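Local coordinates for beta-lactamase II (Erythrobacter litoralis, PDB 6V72), which probably hydrolyses beta-lactam antibiotics to substituted beta-amino acids, using zinc as its cofactor, as a class B metallo-beta-lactamase, at residues A92-H96 against D168-V172; M185-A191 against K233-T238; Y205-R210 against T238-E243. All coordinates share one frame. Residue numbers count along the deposited sequence, not the author numbering.

Contact 1. Residues A92-H96 against D168-V172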
loop_
_atom_site.group_PDB
_atom_site.type_symbol
_atom_site.label_atom_id
_atom_site.label_comp_id
_atom_site.label_asym_id
_atom_site.label_seq_id
_atom_site.Cartn_x
_atom_site.Cartn_y
_atom_site.Cartn_z
ATOM N N ALA A 92 9.610 -22.784 -16.999
ATOM C CA ALA A 92 8.879 -21.680 -16.395
ATOM C C ALA A 92 9.839 -20.870 -15.545
ATOM O O ALA A 92 10.778 -21.412 -14.961
ATOM C CB ALA A 92 7.723 -22.155 -15.509
ATOM N N VAL A 93 9.577 -19.578 -15.451
ATOM C CA VAL A 93 10.347 -18.696 -14.585
ATOM C C VAL A 93 9.344 -17.881 -13.787
ATOM O O VAL A 93 8.308 -17.463 -14.320
ATOM C CB VAL A 93 11.335 -17.793 -15.374
ATOM C CG1 VAL A 93 10.625 -16.926 -16.433
ATOM C CG2 VAL A 93 12.125 -16.903 -14.405
ATOM N N VAL A 94 9.607 -17.714 -12.493
ATOM C CA VAL A 94 8.771 -16.860 -11.652
ATOM C C VAL A 94 9.542 -15.597 -11.305
ATOM O O VAL A 94 10.767 -15.629 -11.103
ATOM C CB VAL A 94 8.278 -17.575 -10.386
ATOM C CG1 VAL A 94 7.408 -18.757 -10.777
ATOM C CG2 VAL A 94 9.450 -18.015 -9.523
ATOM N N THR A 95 8.834 -14.477 -11.281
ATOM C CA THR A 95 9.517 -13.207 -11.094
ATOM C C THR A 95 9.563 -12.767 -9.640
ATOM O O THR A 95 10.280 -11.815 -9.326
ATOM C CB THR A 95 8.863 -12.102 -11.931
ATOM O OG1 THR A 95 7.482 -11.934 -11.556
ATOM C CG2 THR A 95 8.945 -12.448 -13.419
ATOM N N HIS A 96 8.851 -13.447 -8.750
ATOM C CA HIS A 96 8.874 -13.108 -7.336
ATOM C C HIS A 96 8.352 -14.313 -6.580
ATOM O O HIS A 96 7.648 -15.154 -7.149
ATOM C CB HIS A 96 7.992 -11.891 -7.052
ATOM C CG HIS A 96 6.593 -12.056 -7.568
ATOM N ND1 HIS A 96 6.228 -11.706 -8.850
ATOM C CD2 HIS A 96 5.478 -12.557 -6.983
ATOM C CE1 HIS A 96 4.948 -11.980 -9.033
ATOM N NE2 HIS A 96 4.468 -12.498 -7.917
ATOM N N ASP A 168 14.343 -9.797 -4.104
ATOM C CA ASP A 168 14.854 -10.649 -5.165
ATOM C C ASP A 168 13.960 -10.639 -6.406
ATOM O O ASP A 168 14.073 -11.537 -7.250
ATOM C CB ASP A 168 15.045 -12.065 -4.625
ATOM C CG ASP A 168 15.928 -12.104 -3.347
ATOM O OD1 ASP A 168 17.040 -11.505 -3.333
ATOM O OD2 ASP A 168 15.496 -12.719 -2.345
ATOM N N ASN A 169 13.097 -9.632 -6.563
ATOM C CA ASN A 169 12.255 -9.583 -7.758
ATOM C C ASN A 169 13.087 -9.505 -9.033
ATOM O O ASN A 169 14.129 -8.847 -9.072
ATOM C CB ASN A 169 11.249 -8.408 -7.677
ATOM C CG ASN A 169 11.864 -7.043 -7.337
ATOM O OD1 ASN A 169 13.050 -6.774 -7.571
ATOM N ND2 ASN A 169 11.026 -6.168 -6.834
ATOM N N ILE A 170 12.639 -10.212 -10.082
ATOM C CA ILE A 170 13.316 -10.158 -11.374
ATOM C C ILE A 170 12.335 -9.735 -12.466
ATOM O O ILE A 170 11.128 -9.641 -12.258
ATOM C CB ILE A 170 14.012 -11.486 -11.739
ATOM C CG1 ILE A 170 12.980 -12.610 -11.909
ATOM C CG2 ILE A 170 15.072 -11.849 -10.674
ATOM C CD1 ILE A 170 13.609 -13.931 -12.444
ATOM N N THR A 171 12.889 -9.449 -13.643
ATOM C CA THR A 171 12.123 -8.976 -14.791
ATOM C C THR A 171 12.552 -9.759 -16.025
ATOM O O THR A 171 13.612 -10.396 -16.042
ATOM C CB THR A 171 12.337 -7.477 -15.026
ATOM O OG1 THR A 171 13.714 -7.241 -15.355
ATOM C CG2 THR A 171 11.965 -6.669 -13.775
ATOM N N VAL A 172 11.715 -9.734 -17.068
ATOM C CA VAL A 172 12.062 -10.405 -18.318
ATOM C C VAL A 172 11.713 -9.501 -19.490
ATOM O O VAL A 172 10.814 -8.661 -19.414
ATOM C CB VAL A 172 11.379 -11.787 -18.454
ATOM C CG1 VAL A 172 11.707 -12.671 -17.251
ATOM C CG2 VAL A 172 9.878 -11.605 -18.585
#
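Residues 92-96 run off the C-terminal end of strand 89-93, and residues 168-172 lead into strand 171-174, heading largely the opposite way. The two backbones come closest at Thr95 and Ile170, whose CA atoms are 4.9 Å apart. There a single, nearly straight hydrogen bond joins them: Ile170 N donates to Thr95 O at 3.0 Å. The same carbonyl takes a CA-H...O contact from the preceding residue, with Asn169 CA 3.4 Å from Thr95 O. Beyond this point no ladder of bonds follows, and side chains fill the space. Ile170 reaches back so that its CD1 lies 3.9 Å from Val93 CG2 and 3.6 Å from Val94 O, while Ile170 CG1 packs 4.1 Å from Thr95 CB. Farther along, Val93 CG1 and Val172 CG1 just meet at 4.5 Å. Ile137 and Phe181 help to enclose this apolar cluster. The hydroxyl of Thr95 does not bond across the contact: it pairs with Asp66 and accepts from His96 ND1, 3.0 Å from Thr95 OG1. That bond sets the imidazole's tilt, with NE2 remote from residues 168-172. The contact thus joins the two sheets of the alpha-beta/beta-alpha sandwich at the edge of its active site, where His96, the first histidine of the family's HxHxD motif, is a zinc ligand, although no zinc is bound to this chain in the model.

Contact 2. Residues M185-A191 against K233-T238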
loop_
_atom_site.group_PDB
_atom_site.type_symbol
_atom_site.label_atom_id
_atom_site.label_comp_id
_atom_site.label_asym_id
_atom_site.label_seq_id
_atom_site.Cartn_x
_atom_site.Cartn_y
_atom_site.Cartn_z
HETATM N N MSE A 185 7.095 -5.200 -9.698
HETATM C CA MSE A 185 7.830 -3.996 -9.408
HETATM C C MSE A 185 7.241 -2.778 -10.125
HETATM O O MSE A 185 7.269 -1.666 -9.599
HETATM C CB MSE A 185 9.275 -4.225 -9.797
HETATM C CG MSE A 185 10.140 -3.027 -9.867
HETATM SE SE MSE A 185 11.870 -3.756 -10.359
HETATM C CE MSE A 185 11.460 -5.660 -10.430
ATOM N N ILE A 186 6.698 -3.002 -11.326
ATOM C CA ILE A 186 6.189 -1.932 -12.178
ATOM C C ILE A 186 4.688 -1.836 -11.990
ATOM O O ILE A 186 3.979 -2.864 -11.990
ATOM C CB ILE A 186 6.558 -2.181 -13.655
ATOM C CG1 ILE A 186 8.081 -2.231 -13.815
ATOM C CG2 ILE A 186 5.964 -1.100 -14.584
ATOM C CD1 ILE A 186 8.794 -0.895 -13.515
ATOM N N LYS A 187 4.211 -0.608 -11.789
ATOM C CA LYS A 187 2.808 -0.277 -11.603
ATOM C C LYS A 187 2.323 0.573 -12.763
ATOM O O LYS A 187 3.112 1.070 -13.573
ATOM C CB LYS A 187 2.587 0.503 -10.304
ATOM C CG LYS A 187 3.182 -0.092 -9.074
ATOM C CD LYS A 187 2.840 -1.549 -8.897
ATOM C CE LYS A 187 3.254 -1.950 -7.510
ATOM N NZ LYS A 187 3.298 -3.413 -7.332
ATOM N N ALA A 188 1.016 0.818 -12.769
ATOM C CA ALA A 188 0.382 1.444 -13.921
ATOM C C ALA A 188 0.812 2.899 -14.056
ATOM O O ALA A 188 1.192 3.547 -13.079
ATOM C CB ALA A 188 -1.140 1.367 -13.798
ATOM N N GLY A 189 0.745 3.403 -15.293
ATOM C CA GLY A 189 1.090 4.786 -15.590
ATOM C C GLY A 189 0.245 5.820 -14.886
ATOM O O GLY A 189 0.632 6.999 -14.834
ATOM N N ASP A 190 -0.904 5.421 -14.347
ATOM C CA ASP A 190 -1.758 6.329 -13.600
ATOM C C ASP A 190 -1.857 5.929 -12.135
ATOM O O ASP A 190 -2.739 6.412 -11.419
ATOM C CB ASP A 190 -3.142 6.428 -14.245
ATOM C CG ASP A 190 -3.924 5.118 -14.208
ATOM O OD1 ASP A 190 -3.378 4.068 -13.809
ATOM O OD2 ASP A 190 -5.121 5.145 -14.602
ATOM N N ALA A 191 -0.953 5.060 -11.679
ATOM C CA ALA A 191 -0.952 4.638 -10.291
ATOM C C ALA A 191 -0.643 5.804 -9.360
ATOM O O ALA A 191 0.113 6.732 -9.693
ATOM C CB ALA A 191 0.078 3.534 -10.081
ATOM N N LYS A 233 5.082 5.034 -19.860
ATOM C CA LYS A 233 4.570 5.817 -18.739
ATOM C C LYS A 233 4.482 4.992 -17.460
ATOM O O LYS A 233 4.632 5.539 -16.365
ATOM C CB LYS A 233 3.202 6.416 -19.071
ATOM C CG LYS A 233 2.799 7.511 -18.072
ATOM C CD LYS A 233 1.356 7.955 -18.220
ATOM C CE LYS A 233 1.150 9.323 -17.582
ATOM N NZ LYS A 233 -0.214 9.858 -17.842
ATOM N N ALA A 234 4.264 3.673 -17.565
ATOM C CA ALA A 234 4.254 2.839 -16.367
ATOM C C ALA A 234 5.599 2.885 -15.656
ATOM O O ALA A 234 5.655 2.930 -14.420
ATOM C CB ALA A 234 3.908 1.387 -16.732
ATOM N N ILE A 235 6.697 2.885 -16.422
ATOM C CA ILE A 235 8.020 3.014 -15.815
ATOM C C ILE A 235 8.184 4.392 -15.197
ATOM O O ILE A 235 8.688 4.533 -14.074
ATOM C CB ILE A 235 9.119 2.755 -16.859
ATOM C CG1 ILE A 235 9.015 1.343 -17.433
ATOM C CG2 ILE A 235 10.488 2.978 -16.257
ATOM C CD1 ILE A 235 10.026 1.110 -18.570
ATOM N N GLU A 236 7.780 5.432 -15.933
ATOM C CA GLU A 236 7.943 6.806 -15.459
ATOM C C GLU A 236 7.196 7.032 -14.153
ATOM O O GLU A 236 7.738 7.630 -13.211
ATOM C CB GLU A 236 7.455 7.785 -16.524
ATOM C CG GLU A 236 7.514 9.245 -16.092
ATOM C CD GLU A 236 6.769 10.176 -17.041
ATOM O OE1 GLU A 236 7.142 10.241 -18.233
ATOM O OE2 GLU A 236 5.802 10.838 -16.594
ATOM N N ARG A 237 5.942 6.573 -14.083
ATOM C CA ARG A 237 5.170 6.764 -12.868
ATOM C C ARG A 237 5.729 5.930 -11.732
ATOM O O ARG A 237 5.830 6.420 -10.608
ATOM C CB ARG A 237 3.694 6.434 -13.100
ATOM C CG ARG A 237 2.831 6.500 -11.851
ATOM C CD ARG A 237 2.803 7.886 -11.206
ATOM N NE ARG A 237 2.436 8.956 -12.128
ATOM C CZ ARG A 237 1.179 9.330 -12.385
ATOM N NH1 ARG A 237 0.933 10.329 -13.241
ATOM N NH2 ARG A 237 0.159 8.702 -11.795
ATOM N N THR A 238 6.063 4.658 -11.992
ATOM C CA THR A 238 6.632 3.835 -10.931
ATOM C C THR A 238 7.895 4.472 -10.361
ATOM O O THR A 238 8.077 4.515 -9.139
ATOM C CB THR A 238 6.929 2.421 -11.444
ATOM O OG1 THR A 238 5.702 1.850 -11.933
ATOM C CG2 THR A 238 7.519 1.557 -10.296
#
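A type I beta turn, Ala188 to Ala191, and the extended residues before it lie along the first turns of helix 233-243, in the loop that follows the zinc ligand Cys184 in this metallo-beta-lactamase fold. Thr238 provides the first link. Its OG1 accepts from Lys187 N at 2.9 Å and itself donates to Ala234 O, 2.7 Å from Thr238 OG1, so the hydroxyl is used both ways. Ala234 O also takes the helical bond from Thr238 N at 3.0 Å. Lys187 O comes to 3.3 Å from Ala234 O, but these are two acceptors and make no bond. The side chain of Lys187 runs off to Cys184, where NZ hydrogen-bonds to the carbonyl O, close to the zinc site. In the turn, Ala191 N donates to Ala188 O at 3.0 Å, and Gly189 N is taken by Glu230. Gly189 presses close to the helix, its CA 3.8 Å from Ala234 CA; a CB on this residue would sit tightly against Lys233 CD. Apolar packing fills the other end, with Ile186 CG2 3.9 Å from Ala234 CB. Arg237, which also packs on Phe46 of the second subunit, folds over the turn: Gly189 O lies above one face of its guanidinium, 3.4 Å from Arg237 CZ, while at the guanidinium edge Arg237 NH2 donates to Ala191 O at 2.9 Å.

Contact 3. Residues Y205-R210 against T238-E243. With CA (calcium ion), chain B.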
loop_
_atom_site.group_PDB
_atom_site.type_symbol
_atom_site.label_atom_id
_atom_site.label_comp_id
_atom_site.label_asym_id
_atom_site.label_seq_id
_atom_site.Cartn_x
_atom_site.Cartn_y
_atom_site.Cartn_z
ATOM N N TYR A 205 14.445 0.918 -4.364
ATOM C CA TYR A 205 13.380 0.742 -5.352
ATOM C C TYR A 205 13.588 1.644 -6.564
ATOM O O TYR A 205 13.520 1.186 -7.714
ATOM C CB TYR A 205 12.027 1.012 -4.687
ATOM C CG TYR A 205 10.809 0.360 -5.317
ATOM C CD1 TYR A 205 10.520 0.500 -6.671
ATOM C CD2 TYR A 205 9.918 -0.358 -4.528
ATOM C CE1 TYR A 205 9.387 -0.066 -7.219
ATOM C CE2 TYR A 205 8.800 -0.943 -5.059
ATOM C CZ TYR A 205 8.538 -0.809 -6.405
ATOM O OH TYR A 205 7.394 -1.408 -6.911
ATOM N N ALA A 206 13.853 2.931 -6.341
ATOM C CA ALA A 206 13.952 3.832 -7.482
ATOM C C ALA A 206 15.115 3.463 -8.404
ATOM O O ALA A 206 14.958 3.455 -9.630
ATOM C CB ALA A 206 14.098 5.278 -6.989
ATOM N N GLN A 207 16.288 3.153 -7.842
ATOM C CA GLN A 207 17.400 2.778 -8.704
ATOM C C GLN A 207 17.120 1.467 -9.426
ATOM O O GLN A 207 17.512 1.300 -10.581
ATOM C CB GLN A 207 18.700 2.669 -7.906
ATOM C CG GLN A 207 19.917 2.412 -8.786
ATOM C CD GLN A 207 20.114 3.503 -9.840
ATOM O OE1 GLN A 207 20.003 4.715 -9.555
ATOM N NE2 GLN A 207 20.405 3.087 -11.058
ATOM N N SER A 208 16.450 0.520 -8.766
ATOM C CA SER A 208 16.115 -0.721 -9.459
ATOM C C SER A 208 15.179 -0.464 -10.626
ATOM O O SER A 208 15.309 -1.090 -11.684
ATOM C CB SER A 208 15.512 -1.729 -8.481
ATOM O OG SER A 208 16.429 -1.977 -7.406
ATOM N N VAL A 209 14.241 0.469 -10.476
ATOM C CA VAL A 209 13.397 0.807 -11.619
ATOM C C VAL A 209 14.234 1.444 -12.729
ATOM O O VAL A 209 14.051 1.137 -13.910
ATOM C CB VAL A 209 12.232 1.719 -11.182
ATOM C CG1 VAL A 209 11.427 2.211 -12.392
ATOM C CG2 VAL A 209 11.308 0.974 -10.245
ATOM N N ARG A 210 15.178 2.325 -12.374
ATOM C CA ARG A 210 16.042 2.899 -13.399
ATOM C C ARG A 210 16.841 1.819 -14.100
ATOM O O ARG A 210 17.089 1.906 -15.311
ATOM C CB ARG A 210 17.006 3.914 -12.788
ATOM C CG ARG A 210 16.344 5.144 -12.164
ATOM C CD ARG A 210 17.421 6.173 -11.766
ATOM N NE ARG A 210 16.801 7.231 -10.972
ATOM C CZ ARG A 210 16.860 7.320 -9.646
ATOM N NH1 ARG A 210 17.592 6.459 -8.941
ATOM N NH2 ARG A 210 16.191 8.285 -9.025
ATOM N N THR A 238 6.063 4.658 -11.992
ATOM C CA THR A 238 6.632 3.835 -10.931
ATOM C C THR A 238 7.895 4.472 -10.361
ATOM O O THR A 238 8.077 4.515 -9.139
ATOM C CB THR A 238 6.929 2.421 -11.444
ATOM O OG1 THR A 238 5.702 1.850 -11.933
ATOM C CG2 THR A 238 7.519 1.557 -10.296
ATOM N N LEU A 239 8.768 4.977 -11.237
ATOM C CA LEU A 239 9.989 5.645 -10.801
ATOM C C LEU A 239 9.668 6.869 -9.947
ATOM O O LEU A 239 10.267 7.077 -8.882
ATOM C CB LEU A 239 10.803 6.062 -12.033
ATOM C CG LEU A 239 12.136 6.732 -11.735
ATOM C CD1 LEU A 239 12.973 5.908 -10.727
ATOM C CD2 LEU A 239 12.880 6.934 -13.033
ATOM N N ASP A 240 8.723 7.692 -10.403
ATOM C CA ASP A 240 8.360 8.872 -9.619
ATOM C C ASP A 240 7.874 8.472 -8.228
ATOM O O ASP A 240 8.244 9.096 -7.221
ATOM C CB ASP A 240 7.269 9.669 -10.331
ATOM C CG ASP A 240 7.809 10.827 -11.184
ATOM O OD1 ASP A 240 8.914 11.361 -10.896
ATOM O OD2 ASP A 240 7.097 11.224 -12.132
ATOM N N LEU A 241 7.023 7.446 -8.148
ATOM C CA LEU A 241 6.539 7.010 -6.841
ATOM C C LEU A 241 7.684 6.487 -5.984
ATOM O O LEU A 241 7.746 6.759 -4.777
ATOM C CB LEU A 241 5.471 5.925 -7.002
ATOM C CG LEU A 241 4.161 6.385 -7.624
ATOM C CD1 LEU A 241 3.296 5.168 -7.956
ATOM C CD2 LEU A 241 3.434 7.341 -6.662
ATOM N N ALA A 242 8.588 5.713 -6.593
ATOM C CA ALA A 242 9.702 5.139 -5.843
ATOM C C ALA A 242 10.654 6.216 -5.338
ATOM O O ALA A 242 11.262 6.052 -4.268
ATOM C CB ALA A 242 10.447 4.125 -6.721
ATOM N N GLU A 243 10.789 7.324 -6.079
ATOM C CA GLU A 243 11.666 8.407 -5.637
ATOM C C GLU A 243 11.139 9.117 -4.400
ATOM O O GLU A 243 11.911 9.813 -3.729
ATOM C CB GLU A 243 11.863 9.422 -6.763
ATOM C CG GLU A 243 12.750 8.896 -7.881
ATOM C CD GLU A 243 12.703 9.735 -9.174
ATOM O OE1 GLU A 243 11.700 10.467 -9.423
ATOM O OE2 GLU A 243 13.682 9.647 -9.953
HETATM CA CA CA B . 10.434 12.414 -9.473
HETATM O O HOH W 1 13.613 4.334 -3.726
HETATM O O HOH W 2 15.645 9.266 -12.474
HETATM O O HOH W 3 9.084 11.603 -7.634
#
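Two alanines let these helices come close. Ala206 CA and Ala242 CA are 4.7 Å apart, Ala206 CB lies 3.8 Å from Ala242 CB, and the axes approach to 8.3 Å. Ala242 CB is a small bump in a shallow hollow, 3.6 Å from both Tyr205 CD1 and Ala206 CA. One turn back, Thr238 CG2 slots between Tyr205 CE1 at 3.9 Å and Val209 CG2 at 3.8 Å. Leu239 makes the largest bump: its CD1 fills the groove between Ala206 and Arg210, 3.3 Å from Ala206 O and 3.7 Å from Arg210 CG, while Val209 CG1 packs 3.9 Å from Leu239 CB. This is an antiparallel helix pair, 157° between directions, from one of the two outer helical layers of the alpha-beta/beta-alpha sandwich. Arg210 lays its guanidinium over Leu239 CD1 as a lid, and a salt bridge from Arg210 NH2 to Glu243 OE2 at 3.0 Å closes this edge of the pair. Water 2 spans the same pair, and Arg210 NH1 donates to Gln207 OE1 at 3.0 Å. On its outer side, Glu243 turns OE1 to a calcium ion at 2.3 Å, matched by Asp240 OD1 at 2.3 Å from the ion, with water 3 as a further ligand.

Overall arrangement
From the N terminus, the chain leaves strand 89-93 and, after 71 residues between the two segments, returns at 168-172, where contact 1 closes and ties the two sheets together. It stands in series with the others. Helix 233-243 then joins two earlier parts of the chain: the loop after strand 179-181 in contact 2, which closes first, and helix 205-215 in contact 3. These two cross, share Thr238 and have centres about 9 Å apart, joined also by the probable hydrogen bond between Met185 O and Tyr205 OH at 2.7 Å. Selenomethionine Met185 links back to contact 1, its CE 3.5 Å from Thr171 CG2.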